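Local coordinates for extracellular solute-binding protein, family 1 (Bifidobacterium longum subsp. infantis, PDB 6FTH) that probably captures human milk oligosaccharides outside the cell and hands them to an ABC transporter for uptake, at residues K121-A126 with I413-T418; Q368-S373 with D407-W412. One frame throughout, in Å; residues are numbered along the deposited sequence.

Contact 1 of 2, residues K121-A126 with I413-T418; sequences KEKPDA and IPDGVT
Lys123 and Asp415 form a salt bridge that, with two water bridges from Glu122, makes this a polar contact between a helix-to-helix junction and a turn in the loop ahead of strand 418-420. Lys123 is the first residue past helix 114-122 to leave helical angles, and Pro414 to Val417 form a type I beta turn, closed by Val417 N to Pro414 O. The lysine chain runs extended as far as CE and bends only at its last torsion (chi4 -72°), which sets NZ 2.8 Å from Asp415 OD1. The ammonium approaches from above the carboxylate, 37° out of its plane, while CE lies 3.8 Å from Ile413 O. Glu122 OE1 lies 4.0 Å from Pro414 CB and 4.3 Å from Asp415 N, too long for a direct hydrogen bond to that amide. Two waters fill the interval. One donates to OE1 at 2.6 Å and accepts from Asp415 N at 2.8 Å; the other donates to OE1 and accepts from Gly416 N, the water oxygen 2.8 Å from that nitrogen. Consecutive amides of the turn are thereby coupled to a single carboxylate oxygen, whose sister OE2 is bonded to Gln118. Lys123 NZ also pairs with Glu335, and Asp415 O accepts from Lys146. The buried lysine thus has two acidic partners, which would probably favour its charged form, and the carboxylate of Glu122 is likely to polarise both waters toward itself, so that charge on the helix side is matched by N-H groups of the turn.

Contact 2 of 2, residues Q368-S373 with D407-W412; sequences QQFLGS and DRFSGW
Gln369 places CG beside its backbone N (chi1 -69°) and extends beyond it, carrying its amide to the backbone of Ser410, while Phe409 turns CG between its own N and carbonyl carbon (chi1 80°), bringing its ring against the same helix end. The carboxamide makes two bonds with one residue. Ser410 N donates to Gln369 OE1 at 3.0 Å, tilted from the carbonyl plane, and Gln369 NE2 donates to Ser410 O at 2.9 Å. In the second bond the acceptor lies almost in the amide plane of the glutamine, yet the donor stands well above the plane of the Ser410 carbonyl. NE2 has a further acceptor in Tyr365 O, so the amide's rotation is fixed from both ends. An alanine at Gln369 would probably leave Ser410 N and O without these mates and open a gap beside Phe409 CB, which OE1 approaches to 3.5 Å. Beside these two bonds lies an apolar contact. Phe370 CB sits over one face of the Phe409 ring, 4.2 Å from its centroid, a CH-pi contact, and Gln369 CB meets the ring's edge. The two phenyl rings are oblique, centroids 5.2 Å apart and planes at 38°, and the edge of Phe370 reaches Asp407 CA at 4.1 Å from CE1. On the far face of Phe409 lies Gly411 N. The contact seats the C-terminal end of helix 363-371 on the loop that follows helix 390-398; in strand 339-343, Arg340 NH1 is hydrogen-bonded to Asp407 O and Phe409 O, and its backbone O to Ser410 OG, helix 47-56 brings Trp48 against Gln369, and strand 140-143 touches Phe409 through Ser142.

How the contacts relate
From the N terminus, the chain first passes 121-126, at the junction of helices 114-122 and 124-130, whose partner 413-418 comes 287 residues later. Well within that span helix 363-371 ends at 368-373, and after only 34 residues 407-412 returns to it, so contact 2 closes a short loop wholly enclosed by the long one of contact 1. Their second segments are consecutive: 407-412 runs straight into 413-418, one loop serving both helical partners on its way to strand 418-420. The centres are about 15 Å apart, and the contacts touch where Trp412 CH2 packs 3.5 Å from Glu122 CD and Ile413 CD1 approaches Phe370 CD2.

Contact 1 of 2, residues K121-A126 with I413-T418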
ATOM      1  N   LYS A 121      11.842  18.420   6.362  1.00 19.39           N
ATOM      2  CA  LYS A 121      11.388  19.329   7.413  1.00 18.77           C
ATOM      3  C   LYS A 121       9.882  19.240   7.597  1.00 19.60           C
ATOM      4  O   LYS A 121       9.382  19.151   8.725  1.00 22.79           O
ATOM      5  CB  LYS A 121      11.758  20.774   7.075  1.00 20.55           C
ATOM      6  CG  LYS A 121      11.274  21.801   8.143  1.00 29.81           C
ATOM      7  CD  LYS A 121      11.667  23.235   7.791  1.00 34.49           C
ATOM      8  CE  LYS A 121      11.418  24.212   8.960  1.00 33.22           C
ATOM      9  NZ  LYS A 121      10.016  24.165   9.451  1.00 42.55           N
ATOM     10  N   GLU A 122       9.133  19.288   6.481  1.00 17.97           N
ATOM     11  CA  GLU A 122       7.681  19.266   6.546  1.00 19.35           C
ATOM     12  C   GLU A 122       7.130  17.878   6.831  1.00 16.96           C
ATOM     13  O   GLU A 122       6.055  17.759   7.430  1.00 19.28           O
ATOM     14  CB  GLU A 122       7.098  19.822   5.238  1.00 19.13           C
ATOM     15  CG  GLU A 122       7.533  21.272   4.935  1.00 21.04           C
ATOM     16  CD  GLU A 122       6.728  21.983   3.828  1.00 20.49           C
ATOM     17  OE1 GLU A 122       5.568  21.596   3.564  1.00 20.84           O
ATOM     18  OE2 GLU A 122       7.266  22.944   3.230  1.00 23.42           O
ATOM     19  N   LYS A 123       7.831  16.822   6.399  1.00 15.98           N
ATOM     20  CA  LYS A 123       7.383  15.438   6.556  1.00 17.08           C
ATOM     21  C   LYS A 123       8.507  14.582   7.138  1.00 15.87           C
ATOM     22  O   LYS A 123       9.073  13.721   6.452  1.00 16.99           O
ATOM     23  CB  LYS A 123       6.908  14.900   5.207  1.00 17.14           C
ATOM     24  CG  LYS A 123       5.729  15.723   4.664  1.00 17.27           C
ATOM     25  CD  LYS A 123       5.204  15.229   3.330  1.00 15.18           C
ATOM     26  CE  LYS A 123       3.981  16.047   2.908  1.00 16.62           C
ATOM     27  NZ  LYS A 123       2.799  15.717   3.735  1.00 16.11           N
ATOM     28  N   PRO A 124       8.822  14.761   8.426  1.00 17.37           N
ATOM     29  CA  PRO A 124       9.964  14.043   9.018  1.00 17.14           C
ATOM     30  C   PRO A 124       9.881  12.528   8.941  1.00 17.49           C
ATOM     31  O   PRO A 124      10.928  11.866   8.911  1.00 19.70           O
ATOM     32  CB  PRO A 124       9.972  14.534  10.472  1.00 17.21           C
ATOM     33  CG  PRO A 124       8.616  15.126  10.707  1.00 24.71           C
ATOM     34  CD  PRO A 124       8.186  15.676   9.382  1.00 20.24           C
ATOM     35  N   ASP A 125       8.678  11.948   8.910  1.00 17.05           N
ATOM     36  CA  ASP A 125       8.556  10.502   8.873  1.00 19.69           C
ATOM     37  C   ASP A 125       8.950   9.953   7.517  1.00 16.30           C
ATOM     38  O   ASP A 125       9.223   8.753   7.402  1.00 19.85           O
ATOM     39  CB  ASP A 125       7.126  10.059   9.208  1.00 23.88           C
ATOM     40  CG  ASP A 125       6.860  10.002  10.702  1.00 28.65           C
ATOM     41  OD1 ASP A 125       7.753  10.388  11.489  1.00 29.57           O
ATOM     42  OD2 ASP A 125       5.758   9.562  11.085  1.00 35.75           O
ATOM     43  N   ALA A 126       8.950  10.803   6.484  1.00 17.19           N
ATOM     44  CA  ALA A 126       9.447  10.362   5.187  1.00 16.88           C
ATOM     45  C   ALA A 126      10.946  10.130   5.250  1.00 18.52           C
ATOM     46  O   ALA A 126      11.446   9.130   4.726  1.00 16.86           O
ATOM     47  CB  ALA A 126       9.099  11.387   4.102  1.00 18.67           C
ATOM     48  N   ILE A 413       4.608  16.142  -2.849  1.00 10.94           N
ATOM     49  CA  ILE A 413       3.536  17.140  -2.929  1.00 11.91           C
ATOM     50  C   ILE A 413       3.426  17.793  -1.562  1.00 13.00           C
ATOM     51  O   ILE A 413       2.924  17.153  -0.611  1.00 12.46           O
ATOM     52  CB  ILE A 413       2.196  16.527  -3.366  1.00 11.41           C
ATOM     53  CG1 ILE A 413       2.311  15.724  -4.673  1.00 11.05           C
ATOM     54  CG2 ILE A 413       1.144  17.629  -3.503  1.00 14.68           C
ATOM     55  CD1 ILE A 413       2.780  16.492  -5.882  1.00 13.14           C
ATOM     56  N   PRO A 414       3.884  19.042  -1.385  1.00 11.40           N
ATOM     57  CA  PRO A 414       3.793  19.701  -0.071  1.00 11.73           C
ATOM     58  C   PRO A 414       2.344  19.954   0.324  1.00 12.46           C
ATOM     59  O   PRO A 414       1.464  20.142  -0.520  1.00 11.54           O
ATOM     60  CB  PRO A 414       4.535  21.027  -0.286  1.00 14.85           C
ATOM     61  CG  PRO A 414       5.413  20.810  -1.500  1.00 13.74           C
ATOM     62  CD  PRO A 414       4.595  19.885  -2.369  1.00 14.51           C
ATOM     63  N   ASP A 415       2.103  20.005   1.643  1.00 13.42           N
ATOM     64  CA  ASP A 415       0.747  20.262   2.137  1.00 12.19           C
ATOM     65  C   ASP A 415       0.206  21.639   1.712  1.00 11.11           C
ATOM     66  O   ASP A 415      -1.025  21.820   1.622  1.00 12.20           O
ATOM     67  CB  ASP A 415       0.718  20.163   3.652  1.00 11.80           C
ATOM     68  CG  ASP A 415       0.786  18.749   4.174  1.00 14.15           C
ATOM     69  OD1 ASP A 415       0.935  17.767   3.386  1.00 14.11           O
ATOM     70  OD2 ASP A 415       0.707  18.601   5.423  1.00 15.14           O
ATOM     71  N   GLY A 416       1.094  22.604   1.439  1.00 12.56           N
ATOM     72  CA  GLY A 416       0.662  23.917   0.960  1.00 13.45           C
ATOM     73  C   GLY A 416       0.155  23.945  -0.479  1.00 15.50           C
ATOM     74  O   GLY A 416      -0.398  24.970  -0.901  1.00 15.04           O
ATOM     75  N   VAL A 417       0.303  22.855  -1.216  1.00 12.69           N
ATOM     76  CA  VAL A 417      -0.189  22.737  -2.583  1.00 13.63           C
ATOM     77  C   VAL A 417      -1.601  22.187  -2.549  1.00 15.46           C
ATOM     78  O   VAL A 417      -1.895  21.250  -1.797  1.00 13.55           O
ATOM     79  CB  VAL A 417       0.733  21.793  -3.379  1.00 12.84           C
ATOM     80  CG1 VAL A 417       0.070  21.320  -4.706  1.00 12.85           C
ATOM     81  CG2 VAL A 417       2.056  22.480  -3.636  1.00 13.22           C
ATOM     82  N   THR A 418      -2.482  22.771  -3.361  1.00 14.22           N
ATOM     83  CA  THR A 418      -3.843  22.290  -3.550  1.00 13.06           C
ATOM     84  C   THR A 418      -3.992  21.827  -4.988  1.00 13.83           C
ATOM     85  O   THR A 418      -3.570  22.530  -5.915  1.00 14.71           O
ATOM     86  CB  THR A 418      -4.861  23.387  -3.264  1.00 18.26           C
ATOM     87  OG1 THR A 418      -4.785  23.719  -1.868  1.00 17.69           O
ATOM     88  CG2 THR A 418      -6.274  22.900  -3.596  1.00 17.68           C
TER
HETATM   89  O   HOH W   1       4.079  19.472   3.585  1.00 15.07           O
HETATM   90  O   HOH W   2       3.706  23.149   2.356  1.00 16.02           O

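Contact 2 of 2, residues Q368-S373 with D407-W412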
ATOM      1  N   GLN A 368       4.553  18.081 -11.929  1.00 14.74           N
ATOM      2  CA  GLN A 368       4.504  17.625 -13.319  1.00 15.26           C
ATOM      3  C   GLN A 368       4.779  16.122 -13.440  1.00 15.43           C
ATOM      4  O   GLN A 368       4.176  15.449 -14.278  1.00 15.81           O
ATOM      5  CB  GLN A 368       5.445  18.448 -14.196  1.00 15.41           C
ATOM      6  CG  GLN A 368       4.960  19.875 -14.406  1.00 15.44           C
ATOM      7  CD  GLN A 368       5.825  20.610 -15.405  1.00 16.16           C
ATOM      8  OE1 GLN A 368       5.477  20.693 -16.591  1.00 16.78           O
ATOM      9  NE2 GLN A 368       6.972  21.111 -14.950  1.00 17.73           N
ATOM     10  N   GLN A 369       5.650  15.558 -12.605  1.00 14.14           N
ATOM     11  CA  GLN A 369       5.770  14.100 -12.636  1.00 12.14           C
ATOM     12  C   GLN A 369       4.460  13.440 -12.256  1.00 13.24           C
ATOM     13  O   GLN A 369       4.062  12.423 -12.827  1.00 12.37           O
ATOM     14  CB  GLN A 369       6.833  13.610 -11.667  1.00 11.73           C
ATOM     15  CG  GLN A 369       8.247  13.921 -11.968  1.00 12.20           C
ATOM     16  CD  GLN A 369       9.102  13.455 -10.828  1.00 13.38           C
ATOM     17  OE1 GLN A 369       9.314  12.249 -10.658  1.00 12.75           O
ATOM     18  NE2 GLN A 369       9.509  14.380  -9.965  1.00 14.01           N
ATOM     19  N   PHE A 370       3.811  13.957 -11.225  1.00 12.25           N
ATOM     20  CA  PHE A 370       2.658  13.282 -10.650  1.00 13.26           C
ATOM     21  C   PHE A 370       1.440  13.418 -11.564  1.00 12.92           C
ATOM     22  O   PHE A 370       0.684  12.461 -11.734  1.00 14.25           O
ATOM     23  CB  PHE A 370       2.408  13.855  -9.241  1.00 13.65           C
ATOM     24  CG  PHE A 370       1.294  13.189  -8.476  1.00 12.00           C
ATOM     25  CD1 PHE A 370       1.321  11.832  -8.187  1.00 14.38           C
ATOM     26  CD2 PHE A 370       0.236  13.941  -7.994  1.00 13.80           C
ATOM     27  CE1 PHE A 370       0.282  11.229  -7.488  1.00 17.06           C
ATOM     28  CE2 PHE A 370      -0.800  13.350  -7.279  1.00 15.90           C
ATOM     29  CZ  PHE A 370      -0.775  12.000  -7.032  1.00 15.11           C
ATOM     30  N   LEU A 371       1.252  14.605 -12.159  1.00 15.07           N
ATOM     31  CA  LEU A 371       0.060  14.939 -12.939  1.00 16.29           C
ATOM     32  C   LEU A 371       0.333  15.180 -14.418  1.00 17.83           C
ATOM     33  O   LEU A 371      -0.612  15.471 -15.162  1.00 22.25           O
ATOM     34  CB  LEU A 371      -0.594  16.202 -12.352  1.00 17.14           C
ATOM     35  CG  LEU A 371      -0.986  16.090 -10.874  1.00 20.67           C
ATOM     36  CD1 LEU A 371      -1.508  17.422 -10.333  1.00 19.65           C
ATOM     37  CD2 LEU A 371      -2.001  14.994 -10.668  1.00 19.45           C
ATOM     38  N   GLY A 372       1.577  15.100 -14.853  1.00 16.41           N
ATOM     39  CA  GLY A 372       1.953  15.385 -16.227  1.00 17.74           C
ATOM     40  C   GLY A 372       2.344  16.841 -16.435  1.00 19.41           C
ATOM     41  O   GLY A 372       2.190  17.701 -15.567  1.00 19.03           O
ATOM     42  N   SER A 373       2.849  17.118 -17.634  1.00 18.49           N
ATOM     43  CA  SER A 373       3.387  18.437 -17.945  1.00 16.73           C
ATOM     44  C   SER A 373       2.318  19.520 -17.837  1.00 15.72           C
ATOM     45  O   SER A 373       1.150  19.309 -18.176  1.00 16.97           O
ATOM     46  CB  SER A 373       3.927  18.422 -19.373  1.00 18.72           C
ATOM     47  OG  SER A 373       4.906  17.407 -19.548  1.00 20.12           O
ATOM     48  N   ASP A 407       1.759   7.953  -9.592  1.00 12.98           N
ATOM     49  CA  ASP A 407       2.072   7.586  -8.220  1.00 14.20           C
ATOM     50  C   ASP A 407       3.441   6.934  -8.079  1.00 14.09           C
ATOM     51  O   ASP A 407       3.931   6.819  -6.955  1.00 14.24           O
ATOM     52  CB  ASP A 407       0.978   6.674  -7.666  1.00 15.48           C
ATOM     53  CG  ASP A 407       0.850   5.396  -8.446  1.00 18.63           C
ATOM     54  OD1 ASP A 407       0.515   5.464  -9.644  1.00 19.58           O
ATOM     55  OD2 ASP A 407       1.167   4.340  -7.876  1.00 26.51           O
ATOM     56  N   ARG A 408       4.077   6.534  -9.173  1.00 13.45           N
ATOM     57  CA  ARG A 408       5.421   5.983  -9.123  1.00 12.87           C
ATOM     58  C   ARG A 408       6.522   7.061  -9.108  1.00 13.03           C
ATOM     59  O   ARG A 408       7.701   6.726  -9.141  1.00 13.84           O
ATOM     60  CB  ARG A 408       5.636   5.048 -10.320  1.00 14.16           C
ATOM     61  CG  ARG A 408       5.295   3.595 -10.079  1.00 15.37           C
ATOM     62  CD  ARG A 408       3.835   3.343  -9.722  1.00 15.58           C
ATOM     63  NE  ARG A 408       3.496   1.941 -10.023  1.00 14.92           N
ATOM     64  CZ  ARG A 408       2.271   1.417  -9.969  1.00 24.56           C
ATOM     65  NH1 ARG A 408       1.235   2.142  -9.580  1.00 20.89           N
ATOM     66  NH2 ARG A 408       2.085   0.145 -10.314  1.00 19.47           N
ATOM     67  N   PHE A 409       6.158   8.342  -9.029  1.00 11.91           N
ATOM     68  CA  PHE A 409       7.095   9.444  -9.197  1.00 12.53           C
ATOM     69  C   PHE A 409       8.117   9.564  -8.067  1.00 13.23           C
ATOM     70  O   PHE A 409       8.021   8.948  -6.993  1.00 12.12           O
ATOM     71  CB  PHE A 409       6.362  10.781  -9.375  1.00 12.51           C
ATOM     72  CG  PHE A 409       5.861  11.440  -8.077  1.00 11.78           C
ATOM     73  CD1 PHE A 409       5.273  10.704  -7.053  1.00 13.49           C
ATOM     74  CD2 PHE A 409       5.939  12.803  -7.937  1.00 12.92           C
ATOM     75  CE1 PHE A 409       4.805  11.345  -5.897  1.00 13.92           C
ATOM     76  CE2 PHE A 409       5.481  13.440  -6.792  1.00 14.74           C
ATOM     77  CZ  PHE A 409       4.909  12.718  -5.791  1.00 13.34           C
ATOM     78  N   SER A 410       9.111  10.404  -8.341  1.00 11.15           N
ATOM     79  CA  SER A 410      10.246  10.677  -7.458  1.00 12.47           C
ATOM     80  C   SER A 410      10.160  12.157  -7.085  1.00 12.35           C
ATOM     81  O   SER A 410      10.797  13.009  -7.714  1.00 13.05           O
ATOM     82  CB  SER A 410      11.551  10.380  -8.153  1.00 13.51           C
ATOM     83  OG  SER A 410      11.559   9.038  -8.579  1.00 13.08           O
ATOM     84  N   GLY A 411       9.405  12.456  -6.039  1.00 11.54           N
ATOM     85  CA  GLY A 411       9.170  13.837  -5.657  1.00 10.98           C
ATOM     86  C   GLY A 411       8.247  13.886  -4.463  1.00 10.94           C
ATOM     87  O   GLY A 411       8.000  12.869  -3.815  1.00 13.47           O
ATOM     88  N   TRP A 412       7.736  15.090  -4.171  1.00 10.94           N
ATOM     89  CA  TRP A 412       6.832  15.244  -3.047  1.00 10.09           C
ATOM     90  C   TRP A 412       5.831  16.351  -3.319  1.00 12.24           C
ATOM     91  O   TRP A 412       6.174  17.360  -3.950  1.00 13.11           O
ATOM     92  CB  TRP A 412       7.556  15.488  -1.713  1.00 12.62           C
ATOM     93  CG  TRP A 412       8.223  16.833  -1.543  1.00 13.33           C
ATOM     94  CD1 TRP A 412       9.253  17.346  -2.279  1.00 12.29           C
ATOM     95  CD2 TRP A 412       7.928  17.805  -0.527  1.00 13.59           C
ATOM     96  NE1 TRP A 412       9.594  18.596  -1.800  1.00 13.49           N
ATOM     97  CE2 TRP A 412       8.798  18.888  -0.723  1.00 14.23           C
ATOM     98  CE3 TRP A 412       7.009  17.855   0.530  1.00 14.89           C
ATOM     99  CZ2 TRP A 412       8.795  19.999   0.106  1.00 16.11           C
ATOM    100  CZ3 TRP A 412       6.992  18.968   1.341  1.00 15.96           C
ATOM    101  CH2 TRP A 412       7.884  20.025   1.123  1.00 15.57           C
TER